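Ribosomal protein L11 methyltransferase (Lactobacillus delbrueckii subsp. bulgaricus ATCC BAA-365, PDB 3GRZ) methylates ribosomal protein L11 with S-adenosyl-L-methionine as methyl donor, through the C-terminal, cofactor-binding methyltransferase domain that makes up this chain. Local coordinates at the interface of chains A and B. Numbering follows the deposited sequence. Chains: chain A/B, Ribosomal protein L11 methyltransferase.

The interface of chains A and B. Residues chain A 49, 52, 181-185; chain B 49, 52, 181-185.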
# COMPACT_ATOMS: atom_id res chain seq x y z
N LEU A 49 -1.29 -7.73 2.93
CA LEU A 49 -0.05 -7.54 2.14
C LEU A 49 -0.33 -7.67 0.64
O LEU A 49 0.15 -6.84 -0.15
CB LEU A 49 1.06 -8.50 2.58
CG LEU A 49 1.50 -8.47 4.06
CD1 LEU A 49 2.49 -9.59 4.41
CD2 LEU A 49 2.06 -7.12 4.46
N LEU A 52 -2.13 -4.54 -0.60
CA LEU A 52 -1.20 -3.44 -0.81
C LEU A 52 -0.44 -3.54 -2.13
O LEU A 52 -0.23 -2.53 -2.81
CB LEU A 52 -0.22 -3.33 0.35
CG LEU A 52 -0.77 -2.74 1.66
CD1 LEU A 52 0.36 -2.58 2.65
CD2 LEU A 52 -1.51 -1.41 1.45
N LEU A 181 9.39 -4.74 -4.41
CA LEU A 181 8.92 -4.36 -3.09
C LEU A 181 8.77 -5.61 -2.23
O LEU A 181 8.15 -6.58 -2.64
CB LEU A 181 7.59 -3.60 -3.17
CG LEU A 181 6.90 -3.26 -1.84
CD1 LEU A 181 7.65 -2.19 -1.11
CD2 LEU A 181 5.46 -2.82 -2.06
N LYS A 182 9.37 -5.56 -1.04
CA LYS A 182 9.21 -6.58 -0.01
C LYS A 182 8.48 -5.96 1.17
O LYS A 182 8.87 -4.92 1.69
CB LYS A 182 10.56 -7.13 0.43
CG LYS A 182 10.48 -8.18 1.53
CD LYS A 182 11.81 -8.87 1.73
CE LYS A 182 12.69 -8.17 2.75
NZ LYS A 182 13.95 -8.94 2.98
N MET A 183 7.40 -6.61 1.59
CA MET A 183 6.60 -6.16 2.70
C MET A 183 6.64 -7.21 3.80
O MET A 183 6.51 -8.40 3.52
CB MET A 183 5.14 -5.98 2.26
CG MET A 183 4.86 -4.80 1.32
SD MET A 183 3.19 -4.96 0.60
CE MET A 183 3.55 -6.15 -0.70
N ARG A 184 6.83 -6.78 5.04
CA ARG A 184 6.77 -7.73 6.16
C ARG A 184 5.86 -7.24 7.27
O ARG A 184 6.03 -6.12 7.78
CB ARG A 184 8.17 -8.03 6.72
CG ARG A 184 8.11 -8.89 7.99
CD ARG A 184 9.40 -9.57 8.32
NE ARG A 184 9.26 -10.31 9.58
CZ ARG A 184 10.26 -10.93 10.20
NH1 ARG A 184 10.04 -11.56 11.35
NH2 ARG A 184 11.48 -10.91 9.67
N ALA A 185 4.87 -8.06 7.62
CA ALA A 185 4.01 -7.78 8.78
C ALA A 185 3.97 -8.99 9.70
O ALA A 185 3.50 -10.06 9.30
CB ALA A 185 2.60 -7.41 8.33
N LEU B 49 6.54 4.55 -0.59
CA LEU B 49 6.47 3.78 0.66
C LEU B 49 5.63 4.51 1.69
O LEU B 49 4.71 3.92 2.30
CB LEU B 49 7.88 3.45 1.21
CG LEU B 49 8.78 2.62 0.28
CD1 LEU B 49 10.08 2.21 0.94
CD2 LEU B 49 8.04 1.39 -0.27
N LEU B 52 1.87 4.41 0.65
CA LEU B 52 1.25 3.11 0.93
C LEU B 52 0.89 2.98 2.41
O LEU B 52 -0.16 2.44 2.75
CB LEU B 52 2.16 1.95 0.51
CG LEU B 52 2.39 1.77 -0.99
CD1 LEU B 52 3.40 0.64 -1.29
CD2 LEU B 52 1.07 1.54 -1.73
N LEU B 181 4.42 -2.84 10.15
CA LEU B 181 4.67 -3.10 8.74
C LEU B 181 6.01 -2.50 8.32
O LEU B 181 6.29 -1.34 8.58
CB LEU B 181 3.54 -2.57 7.85
CG LEU B 181 3.74 -2.62 6.33
CD1 LEU B 181 3.67 -4.05 5.75
CD2 LEU B 181 2.73 -1.74 5.64
N LYS B 182 6.83 -3.33 7.70
CA LYS B 182 8.12 -2.94 7.17
C LYS B 182 8.06 -3.11 5.65
O LYS B 182 7.65 -4.16 5.15
CB LYS B 182 9.22 -3.80 7.78
CG LYS B 182 10.61 -3.52 7.24
CD LYS B 182 11.67 -4.35 7.97
CE LYS B 182 11.78 -5.77 7.41
NZ LYS B 182 12.67 -6.64 8.24
N MET B 183 8.43 -2.07 4.93
CA MET B 183 8.44 -2.15 3.46
C MET B 183 9.84 -1.83 2.98
O MET B 183 10.50 -0.96 3.52
CB MET B 183 7.45 -1.15 2.87
CG MET B 183 5.98 -1.48 3.06
SD MET B 183 4.91 -0.11 2.49
CE MET B 183 5.10 1.04 3.83
N ARG B 184 10.32 -2.56 1.98
CA ARG B 184 11.62 -2.28 1.42
C ARG B 184 11.56 -2.29 -0.09
O ARG B 184 11.20 -3.30 -0.70
CB ARG B 184 12.67 -3.28 1.92
CG ARG B 184 14.00 -3.09 1.18
CD ARG B 184 15.17 -3.69 1.86
NE ARG B 184 16.36 -3.49 1.04
CZ ARG B 184 17.56 -4.01 1.31
NH1 ARG B 184 18.57 -3.78 0.49
NH2 ARG B 184 17.72 -4.74 2.40
N ALA B 185 11.91 -1.15 -0.69
CA ALA B 185 12.05 -1.01 -2.14
C ALA B 185 13.45 -0.48 -2.48
O ALA B 185 13.80 0.64 -2.10
CB ALA B 185 10.97 -0.07 -2.71
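Two copies of strand 181-185 pair edge to edge across a two-fold axis, antiparallel, with A:Met183 opposite B:Met183 at the centre. Reciprocal main-chain hydrogen bonds between residues 182 and 184 join them. The amide N of A:Lys182 gives a nearly straight bond to the carbonyl O of B:Arg184 (2.9 Å, 173° at the hydrogen), and the N of B:Arg184 returns one to the O of A:Lys182 at 2.8 Å. The twin pair repeats this with the chains exchanged. Each donor lies in the plane of the carbonyl it meets. Through this reciprocal pairing the amide and carbonyl of residues 182 and 184 are engaged across the junction. The pairing may belong to the crystal and need not reflect a dimer in solution.

Apolar side chains gather on the face of the paired strands turned toward helix 44-57 of each chain. B:Leu181 has CG anti to its backbone N (chi1 173°), which carries the branched end toward helix 44-57 of chain A, where its two methyls meet different leucines. Its CD1 lies 3.7 Å from CD2 of A:Leu49, the side chains sliding past each other in opposite directions, while its CD2 meets CD1 of A:Leu52 tip to tip at 3.9 Å. A:Leu181 packs likewise, its CD1 3.7 Å from CD2 of B:Leu49. Between these clusters the methionines cross obliquely on the axis, CG to CG at 3.9 Å; each has CG beside its own backbone N (chi1 -71°) and bends at its last torsion.

On the opposite face stand the lysines and arginines. A:Arg184 NH2 and B:Lys182 NZ are 4.7 Å apart, and NZ of A:Lys182 and NZ of B:Lys182 5.9 Å. The groups do not touch, but if all carry their usual positive charge they would be expected to oppose pairing somewhat.

The junction thus links two Rossmann-like methyltransferase domains through strand 181-185, late in the chain just before strand 188-195, with helix 44-57 of each chain on its apolar face.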